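Local coordinates for protein OLD nuclease (Thermus scotoductus, PDB 6P74) that degrades linear and supercoiled double-stranded DNA from 5' to 3', nicks and linearizes circular DNA, and hydrolyses ATP in a DNA-stimulated manner, at residues Gln191-Ile196 with Ile217-Ala222; Pro162-Phe167 with Pro227-Arg232; Leu136-Arg141 with Gly153-Arg158; Leu43-Val48 with Thr88-Thr93. One frame throughout, in Å; residues are numbered along the deposited sequence.

Contact 1 (Gln191-Ile196 with Ile217-Ala222); sequences QIEKTI and IGFGFA
Glu193 and Gly218 are the nearest CA pair, with 5.9 Å between Glu193 CA and Gly218 CA. Here the helix 191-196 packs against the weakly bonded strand 217-220 within the dimerization domain. Their axes come within 8.0 Å and run at 142°, nearer antiparallel than parallel. The strand pairs antiparallel with a strand of the second subunit, extending the sheet across the dimer interface. Phe219 carries most of the apolar contact. Phe219 CZ lies 4.2 Å from Ile192 CG2, which sits at the ring edge near the plane. Phe219 CZ is also 4.0 Å from Ile196 CD1. Leu233 of the second subunit packs on Phe219 as well. Glu193 passes beside the ring, with Glu193 CB 3.8 Å from Phe219 CD2. Its CG is anti to the backbone N (chi1 176°), and the chain stays extended beyond CG. The carboxylate reaches the strand backbone, where Glu193 OE1 is 3.5 Å from Gly218 CA. One nearly straight hydrogen bond links side chain and strand: Phe219 N donates to Glu193 OE1 at 2.8 Å, meeting the oxygen on its anti side, 26° out of the carboxylate plane.

Contact 2 (Pro162-Phe167 with Pro227-Arg232); sequences PVRREF and PFNSLR
Phe228 meets Val163 and Phe167 in a buried aromatic and aliphatic contact. It joins the weakly bonded, kinked last turn of helix 154-166, and the residue after it, to the 3-10 turn 227-229 within the dimerization domain. The two phenylalanines form a T-shaped (edge-to-face) pair. Their centroids are 5.0 Å apart and their planes stand at 79°. Phe228 supplies the edge. Phe228 CE2 sits over one face of Phe167, offset toward the rim, and comes 3.4 Å from Phe167 CG. Phe167 CB points toward the turn, and CG stands anti to the backbone N (chi1 -177°). Pro227 adds a contact to the same ring, with Pro227 CG 4.0 Å from Phe167 CE2. Val163 covers a face of Phe228 in a CH-pi contact: Val163 CG1 lies 3.7 Å from the Phe228 ring centroid. The packing is tight here, as Val163 CG1 is only 3.2 Å from Phe228 CE1. Arg164 lies at the margin, where Arg164 CB is 4.2 Å from Phe228 CB. Its NE is held by a hydrogen bond to Asn226 OD1, just before the turn. Ser230 N closes the turn by bonding to Pro227 O. The contact sits between helix 154-166 and the approach to strand 232-235, where Arg232 pairs antiparallel with a strand of the second subunit. Val189 of that subunit, from its helix 187-205, packs on Val163.

Contact 3 (Leu136-Arg141 with Gly153-Arg158); sequences LFLDHR and GSILGR
Ile155 meets Leu136, Leu138 and Arg141 where helix 154-166, which opens the dimerization domain, packs on strand 135-138. Within this chain that strand is an outermost one of the mixed sheet in the P-loop ATPase domain. The axes of strand 136-138 and helix 154-158 approach to 9.1 Å, at 130° between their directions. Ile155 points its CB toward the strand, and Ile155 CB meets Leu138 CD1 at 4.0 Å. From CB the side chain branches. CG1 lies anti to the backbone N (chi1 172°) and leads to CD1. Ile155 CD1 touches Leu136 CD1 at 3.7 Å. The other branch, CG2, lies between the backbone N and the carbonyl carbon. Ile155 CG2 meets the guanidinium of Arg141 near the plane at its edge, 3.7 Å from Arg141 NH1. Over one face of that guanidinium stands Gly153 N, from the residue at the N-cap position. Ile259 and Phe263 of helix 246-266 also pack on Ile155, and Val256 and Phe260 on Leu138. Arg158 turns its guanidinium away to Glu268, which it meets in a salt bridge, and to Lys269 O. Leu136 reaches the first turn of the helix with its second methyl: Leu136 CD2 lies 3.1 Å from Ser154 OG.

Contact 4 (Leu43-Val48 with Thr88-Thr93); sequences LVLGDV and TAFRLT
Val44 sets its two methyls against Phe90 and Leu92 through a chi1 of -173°. This puts CG1 anti to the backbone N and CG2 anti to the carbonyl carbon. Leu92 has CG anti to its own backbone N (chi1 -179°). Val44 and Leu92 pass one another, pointing opposite ways. Val44 CG2 then lies 4.0 Å from Leu92 CB, and Val44 CG1 lies 4.0 Å from Phe90 CB. Leu45 reaches the Phe90 ring from its edge, in the ring plane, with Leu45 CD2 3.7 Å from Phe90 CD2. The Leu45 and Phe90 side chains cross at about a right angle. Leu43 adds a looser touch, with Leu43 CB 4.2 Å from Leu92 CD2. The side-chain contacts between the two segments are apolar. Ile72 and Leu105 of the flanking strands also pack on Val44, and Phe76 meets Phe90 edge-to-face. At the helix end, Val44 O accepts a hydrogen bond from Arg130 NE. Helix 34-45 begins within the Walker A loop, which probably binds ATP. Its C-terminal end here rests on strand 85-97 of the antiparallel sheet, an arrangement in keeping with the ABC-type ATPase fold.

From the N terminus, contact 4 closes first, bringing strand 85-97 of the antiparallel sheet back to the end of helix 34-45. Contact 3 follows in series. It closes a short loop from strand 135-138 to helix 154-166 and leads from the ATPase domain into the dimerization domain. Asp47 and Ser154 bring these two contacts together. Contact 2 then closes a long loop from the far end of helix 154-166 to the turn before strand 232-235. Contact 1 is nested inside that loop and joins helix 187-205 to strand 217-220. Contacts 2 and 3 share helix 154-166, and Leu156 touches Leu231. Contacts 1 and 2 meet through Ala222 and Ser230, and both reach the second subunit.

Contact 1 (Gln191-Ile196 with Ile217-Ala222)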
loop_
_atom_site.group_PDB
_atom_site.type_symbol
_atom_site.label_atom_id
_atom_site.label_comp_id
_atom_site.label_asym_id
_atom_site.label_seq_id
_atom_site.Cartn_x
_atom_site.Cartn_y
_atom_site.Cartn_z
ATOM N N GLN A 191 5.542 -6.346 36.445
ATOM C CA GLN A 191 6.371 -5.142 36.384
ATOM C C GLN A 191 6.506 -4.622 34.954
ATOM O O GLN A 191 6.542 -3.406 34.744
ATOM C CB GLN A 191 7.752 -5.392 36.999
ATOM C CG GLN A 191 7.781 -5.285 38.525
ATOM C CD GLN A 191 9.153 -5.564 39.120
ATOM O OE1 GLN A 191 10.168 -5.084 38.616
ATOM N NE2 GLN A 191 9.189 -6.346 40.197
ATOM N N ILE A 192 6.558 -5.514 33.962
ATOM C CA ILE A 192 6.552 -5.065 32.580
ATOM C C ILE A 192 5.227 -4.405 32.244
ATOM O O ILE A 192 5.185 -3.351 31.604
ATOM C CB ILE A 192 6.852 -6.236 31.640
ATOM C CG1 ILE A 192 8.257 -6.760 31.905
ATOM C CG2 ILE A 192 6.675 -5.800 30.187
ATOM C CD1 ILE A 192 8.645 -7.924 31.025
ATOM N N GLU A 193 4.125 -5.004 32.686
ATOM C CA GLU A 193 2.806 -4.447 32.425
ATOM C C GLU A 193 2.629 -3.092 33.112
ATOM O O GLU A 193 2.065 -2.163 32.527
ATOM C CB GLU A 193 1.752 -5.461 32.884
ATOM C CG GLU A 193 0.287 -5.055 32.784
ATOM C CD GLU A 193 -0.644 -6.133 33.362
ATOM O OE1 GLU A 193 -1.154 -6.974 32.585
ATOM O OE2 GLU A 193 -0.846 -6.150 34.600
ATOM N N LYS A 194 3.122 -2.952 34.347
ATOM C CA LYS A 194 3.008 -1.680 35.052
ATOM C C LYS A 194 3.856 -0.600 34.385
ATOM O O LYS A 194 3.439 0.560 34.296
ATOM C CB LYS A 194 3.394 -1.866 36.525
ATOM C CG LYS A 194 3.411 -0.599 37.393
ATOM C CD LYS A 194 3.810 -0.969 38.850
ATOM C CE LYS A 194 3.799 0.228 39.807
ATOM N NZ LYS A 194 4.247 -0.121 41.210
ATOM N N THR A 195 5.039 -0.957 33.892
ATOM C CA THR A 195 5.835 0.022 33.177
ATOM C C THR A 195 5.093 0.516 31.944
ATOM O O THR A 195 4.973 1.723 31.726
ATOM C CB THR A 195 7.188 -0.574 32.808
ATOM O OG1 THR A 195 7.953 -0.754 34.006
ATOM C CG2 THR A 195 7.943 0.340 31.800
ATOM N N ILE A 196 4.553 -0.408 31.145
ATOM C CA ILE A 196 3.789 -0.021 29.960
ATOM C C ILE A 196 2.620 0.887 30.343
ATOM O O ILE A 196 2.484 2.009 29.836
ATOM C CB ILE A 196 3.304 -1.269 29.200
ATOM C CG1 ILE A 196 4.494 -2.116 28.755
ATOM C CG2 ILE A 196 2.432 -0.869 27.997
ATOM C CD1 ILE A 196 4.106 -3.368 27.958
ATOM N N ILE A 217 -5.227 -0.699 31.387
ATOM C CA ILE A 217 -4.306 -1.138 30.348
ATOM C C ILE A 217 -3.531 -2.313 30.917
ATOM O O ILE A 217 -2.933 -2.198 31.991
ATOM C CB ILE A 217 -3.352 -0.019 29.893
ATOM C CG1 ILE A 217 -4.132 1.202 29.385
ATOM C CG2 ILE A 217 -2.415 -0.527 28.827
ATOM C CD1 ILE A 217 -3.258 2.384 28.993
ATOM N N GLY A 218 -3.562 -3.442 30.215
ATOM C CA GLY A 218 -2.878 -4.624 30.699
ATOM C C GLY A 218 -2.765 -5.660 29.603
ATOM O O GLY A 218 -3.218 -5.460 28.473
ATOM N N PHE A 219 -2.143 -6.776 29.964
ATOM C CA PHE A 219 -2.007 -7.929 29.090
ATOM C C PHE A 219 -3.288 -8.772 29.089
ATOM O O PHE A 219 -4.135 -8.669 29.981
ATOM C CB PHE A 219 -0.829 -8.792 29.538
ATOM C CG PHE A 219 0.529 -8.210 29.223
ATOM C CD1 PHE A 219 0.837 -7.767 27.946
ATOM C CD2 PHE A 219 1.510 -8.140 30.209
ATOM C CE1 PHE A 219 2.104 -7.241 27.657
ATOM C CE2 PHE A 219 2.769 -7.624 29.928
ATOM C CZ PHE A 219 3.073 -7.187 28.653
ATOM N N GLY A 220 -3.408 -9.622 28.080
ATOM C CA GLY A 220 -4.529 -10.533 27.965
ATOM C C GLY A 220 -4.655 -11.026 26.539
ATOM O O GLY A 220 -3.929 -10.589 25.641
ATOM N N PHE A 221 -5.598 -11.962 26.339
ATOM C CA PHE A 221 -5.910 -12.391 24.977
ATOM C C PHE A 221 -7.403 -12.386 24.681
ATOM O O PHE A 221 -7.835 -13.054 23.736
ATOM C CB PHE A 221 -5.331 -13.770 24.652
ATOM C CG PHE A 221 -5.100 -14.615 25.831
ATOM C CD1 PHE A 221 -6.159 -15.251 26.456
ATOM C CD2 PHE A 221 -3.818 -14.790 26.320
ATOM C CE1 PHE A 221 -5.944 -16.042 27.566
ATOM C CE2 PHE A 221 -3.588 -15.573 27.429
ATOM C CZ PHE A 221 -4.656 -16.202 28.057
ATOM N N ALA A 222 -8.197 -11.632 25.435
ATOM C CA ALA A 222 -9.597 -11.502 25.059
ATOM C C ALA A 222 -10.242 -10.445 25.931
ATOM O O ALA A 222 -9.793 -10.196 27.053
ATOM C CB ALA A 222 -10.331 -12.847 25.155
#

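Contact 2 (Pro162-Phe167 with Pro227-Arg232)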
loop_
_atom_site.group_PDB
_atom_site.type_symbol
_atom_site.label_atom_id
_atom_site.label_comp_id
_atom_site.label_asym_id
_atom_site.label_seq_id
_atom_site.Cartn_x
_atom_site.Cartn_y
_atom_site.Cartn_z
ATOM N N PRO A 162 -24.328 -14.464 15.338
ATOM C CA PRO A 162 -25.441 -15.220 15.934
ATOM C C PRO A 162 -25.018 -16.014 17.158
ATOM O O PRO A 162 -25.854 -16.286 18.030
ATOM C CB PRO A 162 -25.901 -16.133 14.788
ATOM C CG PRO A 162 -24.698 -16.313 13.953
ATOM C CD PRO A 162 -23.988 -14.983 14.000
ATOM N N VAL A 163 -23.739 -16.380 17.255
ATOM C CA VAL A 163 -23.234 -17.061 18.446
ATOM C C VAL A 163 -23.092 -16.078 19.598
ATOM O O VAL A 163 -23.600 -16.309 20.700
ATOM C CB VAL A 163 -21.894 -17.749 18.128
ATOM C CG1 VAL A 163 -21.194 -18.192 19.396
ATOM C CG2 VAL A 163 -22.123 -18.918 17.205
ATOM N N ARG A 164 -22.381 -14.971 19.357
ATOM C CA ARG A 164 -22.241 -13.915 20.355
ATOM C C ARG A 164 -23.593 -13.486 20.914
ATOM O O ARG A 164 -23.675 -13.005 22.053
ATOM C CB ARG A 164 -21.507 -12.723 19.728
ATOM C CG ARG A 164 -21.237 -11.572 20.664
ATOM C CD ARG A 164 -20.680 -10.370 19.917
ATOM N NE ARG A 164 -20.685 -9.164 20.753
ATOM C CZ ARG A 164 -21.674 -8.269 20.782
ATOM N NH1 ARG A 164 -22.745 -8.440 20.019
ATOM N NH2 ARG A 164 -21.595 -7.201 21.570
ATOM N N ARG A 165 -24.664 -13.660 20.136
ATOM C CA ARG A 165 -25.997 -13.264 20.578
ATOM C C ARG A 165 -26.502 -14.186 21.681
ATOM O O ARG A 165 -26.686 -13.759 22.824
ATOM C CB ARG A 165 -26.952 -13.257 19.381
ATOM C CG ARG A 165 -28.289 -12.556 19.594
ATOM C CD ARG A 165 -28.821 -12.035 18.252
ATOM N NE ARG A 165 -28.669 -13.016 17.169
ATOM C CZ ARG A 165 -28.491 -12.707 15.884
ATOM N NH1 ARG A 165 -28.428 -11.438 15.506
ATOM N NH2 ARG A 165 -28.364 -13.666 14.970
ATOM N N GLU A 166 -26.715 -15.460 21.363
ATOM C CA GLU A 166 -27.291 -16.400 22.316
ATOM C C GLU A 166 -26.314 -16.838 23.395
ATOM O O GLU A 166 -26.649 -17.732 24.180
ATOM C CB GLU A 166 -27.823 -17.631 21.587
ATOM C CG GLU A 166 -28.925 -17.321 20.610
ATOM C CD GLU A 166 -29.006 -18.357 19.516
ATOM O OE1 GLU A 166 -29.282 -19.533 19.840
ATOM O OE2 GLU A 166 -28.765 -18.004 18.338
ATOM N N PHE A 167 -25.131 -16.239 23.460
ATOM C CA PHE A 167 -24.197 -16.571 24.525
ATOM C C PHE A 167 -24.755 -16.136 25.874
ATOM O O PHE A 167 -25.291 -15.032 26.014
ATOM C CB PHE A 167 -22.857 -15.901 24.274
ATOM C CG PHE A 167 -21.805 -16.245 25.291
ATOM C CD1 PHE A 167 -21.460 -17.572 25.529
ATOM C CD2 PHE A 167 -21.138 -15.238 25.988
ATOM C CE1 PHE A 167 -20.482 -17.890 26.459
ATOM C CE2 PHE A 167 -20.150 -15.548 26.911
ATOM C CZ PHE A 167 -19.825 -16.875 27.149
ATOM N N PRO A 227 -16.111 -12.321 24.443
ATOM C CA PRO A 227 -14.997 -13.212 24.066
ATOM C C PRO A 227 -14.980 -13.584 22.590
ATOM O O PRO A 227 -13.894 -13.726 22.007
ATOM C CB PRO A 227 -15.223 -14.439 24.960
ATOM C CG PRO A 227 -16.699 -14.448 25.192
ATOM C CD PRO A 227 -17.113 -13.003 25.278
ATOM N N PHE A 228 -16.152 -13.738 21.968
ATOM C CA PHE A 228 -16.233 -14.044 20.548
ATOM C C PHE A 228 -15.633 -12.949 19.655
ATOM O O PHE A 228 -15.602 -13.120 18.432
ATOM C CB PHE A 228 -17.693 -14.326 20.189
ATOM C CG PHE A 228 -18.255 -15.489 20.937
ATOM C CD1 PHE A 228 -18.022 -16.786 20.504
ATOM C CD2 PHE A 228 -18.980 -15.298 22.094
ATOM C CE1 PHE A 228 -18.518 -17.876 21.199
ATOM C CE2 PHE A 228 -19.479 -16.379 22.794
ATOM C CZ PHE A 228 -19.250 -17.675 22.345
ATOM N N ASN A 229 -15.145 -11.844 20.214
ATOM C CA ASN A 229 -14.447 -10.826 19.434
ATOM C C ASN A 229 -12.947 -11.058 19.344
ATOM O O ASN A 229 -12.263 -10.327 18.624
ATOM C CB ASN A 229 -14.694 -9.433 20.018
ATOM C CG ASN A 229 -15.739 -8.655 19.240
ATOM O OD1 ASN A 229 -16.571 -9.235 18.530
ATOM N ND2 ASN A 229 -15.706 -7.332 19.373
ATOM N N SER A 230 -12.419 -12.039 20.054
ATOM C CA SER A 230 -11.015 -12.405 19.963
ATOM C C SER A 230 -10.826 -13.832 19.470
ATOM O O SER A 230 -9.682 -14.294 19.357
ATOM C CB SER A 230 -10.339 -12.226 21.330
ATOM O OG SER A 230 -11.242 -11.656 22.269
ATOM N N LEU A 231 -11.907 -14.550 19.186
ATOM C CA LEU A 231 -11.782 -15.906 18.683
ATOM C C LEU A 231 -11.176 -15.886 17.281
ATOM O O LEU A 231 -11.485 -15.019 16.460
ATOM C CB LEU A 231 -13.145 -16.589 18.673
ATOM C CG LEU A 231 -13.324 -17.955 19.312
ATOM C CD1 LEU A 231 -12.737 -18.039 20.723
ATOM C CD2 LEU A 231 -14.803 -18.255 19.346
ATOM N N ARG A 232 -10.291 -16.837 17.016
ATOM C CA ARG A 232 -9.688 -16.981 15.706
ATOM C C ARG A 232 -9.705 -18.453 15.324
ATOM O O ARG A 232 -9.937 -19.326 16.162
ATOM C CB ARG A 232 -8.264 -16.424 15.705
ATOM C CG ARG A 232 -7.566 -16.592 17.036
ATOM C CD ARG A 232 -6.121 -16.140 16.976
ATOM N NE ARG A 232 -5.314 -16.789 18.010
ATOM C CZ ARG A 232 -4.006 -16.603 18.161
ATOM N NH1 ARG A 232 -3.352 -15.784 17.344
ATOM N NH2 ARG A 232 -3.348 -17.233 19.125
#

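Contact 3 (Leu136-Arg141 with Gly153-Arg158)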
loop_
_atom_site.group_PDB
_atom_site.type_symbol
_atom_site.label_atom_id
_atom_site.label_comp_id
_atom_site.label_asym_id
_atom_site.label_seq_id
_atom_site.Cartn_x
_atom_site.Cartn_y
_atom_site.Cartn_z
ATOM N N LEU A 136 -17.422 -6.040 3.718
ATOM C CA LEU A 136 -16.284 -6.833 4.153
ATOM C C LEU A 136 -15.220 -6.792 3.066
ATOM O O LEU A 136 -15.505 -7.076 1.896
ATOM C CB LEU A 136 -16.706 -8.273 4.431
ATOM C CG LEU A 136 -17.187 -8.539 5.850
ATOM C CD1 LEU A 136 -17.569 -9.994 5.995
ATOM C CD2 LEU A 136 -16.087 -8.166 6.843
ATOM N N PHE A 137 -14.003 -6.422 3.438
ATOM C CA PHE A 137 -12.896 -6.388 2.492
ATOM C C PHE A 137 -11.927 -7.531 2.792
ATOM O O PHE A 137 -11.175 -7.477 3.766
ATOM C CB PHE A 137 -12.182 -5.039 2.525
ATOM C CG PHE A 137 -11.402 -4.762 1.273
ATOM C CD1 PHE A 137 -10.213 -5.428 1.018
ATOM C CD2 PHE A 137 -11.881 -3.878 0.322
ATOM C CE1 PHE A 137 -9.497 -5.196 -0.137
ATOM C CE2 PHE A 137 -11.164 -3.638 -0.833
ATOM C CZ PHE A 137 -9.964 -4.308 -1.063
ATOM N N LEU A 138 -11.929 -8.555 1.951
ATOM C CA LEU A 138 -10.947 -9.637 2.050
ATOM C C LEU A 138 -9.794 -9.341 1.098
ATOM O O LEU A 138 -9.810 -9.735 -0.069
ATOM C CB LEU A 138 -11.583 -10.975 1.729
ATOM C CG LEU A 138 -12.023 -11.814 2.911
ATOM C CD1 LEU A 138 -12.957 -10.993 3.778
ATOM C CD2 LEU A 138 -12.695 -13.081 2.406
ATOM N N ASP A 139 -8.791 -8.628 1.589
ATOM C CA ASP A 139 -7.607 -8.392 0.782
ATOM C C ASP A 139 -6.581 -9.467 1.113
ATOM O O ASP A 139 -6.829 -10.360 1.922
ATOM C CB ASP A 139 -7.070 -6.977 1.006
ATOM C CG ASP A 139 -6.217 -6.851 2.259
ATOM O OD1 ASP A 139 -6.528 -7.493 3.287
ATOM O OD2 ASP A 139 -5.224 -6.095 2.207
ATOM N N HIS A 140 -5.407 -9.406 0.502
ATOM C CA HIS A 140 -4.453 -10.473 0.787
ATOM C C HIS A 140 -4.112 -10.116 2.228
ATOM O O HIS A 140 -3.314 -9.225 2.527
ATOM C CB HIS A 140 -3.368 -10.535 -0.263
ATOM C CG HIS A 140 -3.713 -11.480 -1.364
ATOM N ND1 HIS A 140 -4.426 -11.091 -2.477
ATOM C CD2 HIS A 140 -3.527 -12.817 -1.484
ATOM C CE1 HIS A 140 -4.620 -12.136 -3.259
ATOM N NE2 HIS A 140 -4.088 -13.196 -2.678
ATOM N N ARG A 141 -4.761 -10.845 3.137
ATOM C CA ARG A 141 -4.359 -10.890 4.533
ATOM C C ARG A 141 -3.708 -12.260 4.679
ATOM O O ARG A 141 -2.624 -12.376 5.257
ATOM C CB ARG A 141 -5.570 -10.755 5.456
ATOM C CG ARG A 141 -5.293 -10.942 6.931
ATOM C CD ARG A 141 -6.607 -10.986 7.689
ATOM N NE ARG A 141 -7.372 -12.191 7.370
ATOM C CZ ARG A 141 -8.700 -12.240 7.274
ATOM N NH1 ARG A 141 -9.302 -13.389 6.984
ATOM N NH2 ARG A 141 -9.429 -11.146 7.454
ATOM N N GLY A 153 -10.620 -11.600 11.553
ATOM C CA GLY A 153 -11.044 -10.373 10.907
ATOM C C GLY A 153 -12.530 -10.195 11.095
ATOM O O GLY A 153 -13.220 -11.052 11.659
ATOM N N SER A 154 -13.024 -9.054 10.615
ATOM C CA SER A 154 -14.461 -8.816 10.648
ATOM C C SER A 154 -15.233 -9.898 9.899
ATOM O O SER A 154 -16.451 -10.018 10.079
ATOM C CB SER A 154 -14.770 -7.433 10.069
ATOM O OG SER A 154 -13.995 -7.181 8.912
ATOM N N ILE A 155 -14.542 -10.702 9.082
ATOM C CA ILE A 155 -15.190 -11.798 8.364
ATOM C C ILE A 155 -15.632 -12.895 9.332
ATOM O O ILE A 155 -16.790 -13.336 9.320
ATOM C CB ILE A 155 -14.247 -12.350 7.280
ATOM C CG1 ILE A 155 -14.831 -13.622 6.668
ATOM C CG2 ILE A 155 -12.855 -12.603 7.856
ATOM C CD1 ILE A 155 -16.204 -13.427 6.072
ATOM N N LEU A 156 -14.714 -13.370 10.173
ATOM C CA LEU A 156 -15.095 -14.343 11.187
ATOM C C LEU A 156 -16.064 -13.726 12.188
ATOM O O LEU A 156 -17.034 -14.368 12.609
ATOM C CB LEU A 156 -13.845 -14.868 11.887
ATOM C CG LEU A 156 -14.044 -16.053 12.825
ATOM C CD1 LEU A 156 -14.688 -17.247 12.093
ATOM C CD2 LEU A 156 -12.694 -16.426 13.388
ATOM N N GLY A 157 -15.828 -12.462 12.557
ATOM C CA GLY A 157 -16.748 -11.769 13.448
ATOM C C GLY A 157 -18.180 -11.794 12.954
ATOM O O GLY A 157 -19.114 -12.006 13.733
ATOM N N ARG A 158 -18.380 -11.579 11.652
ATOM C CA ARG A 158 -19.746 -11.628 11.149
ATOM C C ARG A 158 -20.300 -13.047 11.234
ATOM O O ARG A 158 -21.500 -13.228 11.474
ATOM C CB ARG A 158 -19.801 -11.066 9.723
ATOM C CG ARG A 158 -21.140 -11.207 9.011
ATOM C CD ARG A 158 -22.281 -10.528 9.778
ATOM N NE ARG A 158 -23.601 -10.839 9.211
ATOM C CZ ARG A 158 -24.312 -11.939 9.485
ATOM N NH1 ARG A 158 -23.843 -12.867 10.320
ATOM N NH2 ARG A 158 -25.503 -12.119 8.920
#

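Contact 4 (Leu43-Val48 with Thr88-Thr93)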
loop_
_atom_site.group_PDB
_atom_site.type_symbol
_atom_site.label_atom_id
_atom_site.label_comp_id
_atom_site.label_asym_id
_atom_site.label_seq_id
_atom_site.Cartn_x
_atom_site.Cartn_y
_atom_site.Cartn_z
ATOM N N LEU A 43 -12.457 2.678 0.650
ATOM C CA LEU A 43 -12.294 3.997 1.254
ATOM C C LEU A 43 -13.614 4.520 1.784
ATOM O O LEU A 43 -13.670 5.114 2.867
ATOM C CB LEU A 43 -11.743 4.976 0.218
ATOM C CG LEU A 43 -10.251 5.226 0.256
ATOM C CD1 LEU A 43 -9.850 6.222 -0.815
ATOM C CD2 LEU A 43 -9.948 5.746 1.622
ATOM N N VAL A 44 -14.683 4.334 1.012
ATOM C CA VAL A 44 -15.983 4.874 1.379
ATOM C C VAL A 44 -16.701 3.967 2.369
ATOM O O VAL A 44 -17.372 4.445 3.293
ATOM C CB VAL A 44 -16.814 5.091 0.108
ATOM C CG1 VAL A 44 -18.120 5.808 0.443
ATOM C CG2 VAL A 44 -15.997 5.865 -0.894
ATOM N N LEU A 45 -16.568 2.648 2.198
ATOM C CA LEU A 45 -17.424 1.681 2.877
ATOM C C LEU A 45 -16.677 0.646 3.699
ATOM O O LEU A 45 -17.320 -0.264 4.235
ATOM C CB LEU A 45 -18.322 0.965 1.859
ATOM C CG LEU A 45 -19.258 1.903 1.090
ATOM C CD1 LEU A 45 -20.007 1.124 0.033
ATOM C CD2 LEU A 45 -20.220 2.649 2.057
ATOM N N GLY A 46 -15.353 0.744 3.797
ATOM C CA GLY A 46 -14.585 -0.127 4.659
ATOM C C GLY A 46 -14.813 0.246 6.109
ATOM O O GLY A 46 -15.628 1.107 6.440
ATOM N N ASP A 47 -14.073 -0.414 6.997
ATOM C CA ASP A 47 -14.365 -0.266 8.413
ATOM C C ASP A 47 -13.592 0.880 9.076
ATOM O O ASP A 47 -13.571 0.960 10.306
ATOM C CB ASP A 47 -14.130 -1.593 9.143
ATOM C CG ASP A 47 -12.858 -2.274 8.717
ATOM O OD1 ASP A 47 -12.011 -1.593 8.102
ATOM O OD2 ASP A 47 -12.716 -3.490 8.983
ATOM N N VAL A 48 -12.995 1.782 8.301
ATOM C CA VAL A 48 -12.381 2.998 8.825
ATOM C C VAL A 48 -13.159 4.201 8.306
ATOM O O VAL A 48 -13.328 4.361 7.091
ATOM C CB VAL A 48 -10.896 3.104 8.436
ATOM C CG1 VAL A 48 -10.507 4.567 8.202
ATOM C CG2 VAL A 48 -10.044 2.513 9.528
ATOM N N THR A 88 -29.481 7.195 -1.432
ATOM C CA THR A 88 -29.161 6.089 -2.330
ATOM C C THR A 88 -27.693 6.068 -2.747
ATOM O O THR A 88 -27.321 5.270 -3.618
ATOM C CB THR A 88 -30.061 6.135 -3.575
ATOM O OG1 THR A 88 -29.628 7.182 -4.452
ATOM C CG2 THR A 88 -31.516 6.398 -3.175
ATOM N N ALA A 89 -26.847 6.909 -2.154
ATOM C CA ALA A 89 -25.444 6.937 -2.547
ATOM C C ALA A 89 -24.673 7.829 -1.590
ATOM O O ALA A 89 -25.241 8.703 -0.938
ATOM C CB ALA A 89 -25.262 7.431 -3.986
ATOM N N PHE A 90 -23.368 7.585 -1.518
ATOM C CA PHE A 90 -22.425 8.408 -0.784
ATOM C C PHE A 90 -21.388 8.942 -1.757
ATOM O O PHE A 90 -20.990 8.234 -2.687
ATOM C CB PHE A 90 -21.729 7.607 0.305
ATOM C CG PHE A 90 -22.656 6.953 1.267
ATOM C CD1 PHE A 90 -23.843 7.576 1.643
ATOM C CD2 PHE A 90 -22.328 5.738 1.837
ATOM C CE1 PHE A 90 -24.698 6.984 2.556
ATOM C CE2 PHE A 90 -23.176 5.133 2.762
ATOM C CZ PHE A 90 -24.361 5.748 3.114
ATOM N N ARG A 91 -20.953 10.189 -1.553
ATOM C CA ARG A 91 -19.915 10.797 -2.383
ATOM C C ARG A 91 -18.781 11.277 -1.491
ATOM O O ARG A 91 -18.980 12.171 -0.661
ATOM C CB ARG A 91 -20.435 11.962 -3.225
ATOM C CG ARG A 91 -19.352 12.491 -4.146
ATOM C CD ARG A 91 -19.579 13.909 -4.593
ATOM N NE ARG A 91 -20.723 14.022 -5.486
ATOM C CZ ARG A 91 -21.729 14.871 -5.300
ATOM N NH1 ARG A 91 -21.721 15.693 -4.254
ATOM N NH2 ARG A 91 -22.734 14.913 -6.167
ATOM N N LEU A 92 -17.596 10.689 -1.673
ATOM C CA LEU A 92 -16.418 11.034 -0.891
ATOM C C LEU A 92 -15.539 11.940 -1.740
ATOM O O LEU A 92 -15.135 11.561 -2.846
ATOM C CB LEU A 92 -15.651 9.785 -0.450
ATOM C CG LEU A 92 -14.402 10.016 0.416
ATOM C CD1 LEU A 92 -14.771 10.663 1.721
ATOM C CD2 LEU A 92 -13.659 8.706 0.677
ATOM N N THR A 93 -15.268 13.139 -1.238
ATOM C CA THR A 93 -14.446 14.103 -1.948
ATOM C C THR A 93 -13.211 14.403 -1.117
ATOM O O THR A 93 -13.290 14.521 0.109
ATOM C CB THR A 93 -15.210 15.406 -2.237
ATOM O OG1 THR A 93 -16.445 15.117 -2.906
ATOM C CG2 THR A 93 -14.376 16.318 -3.115
#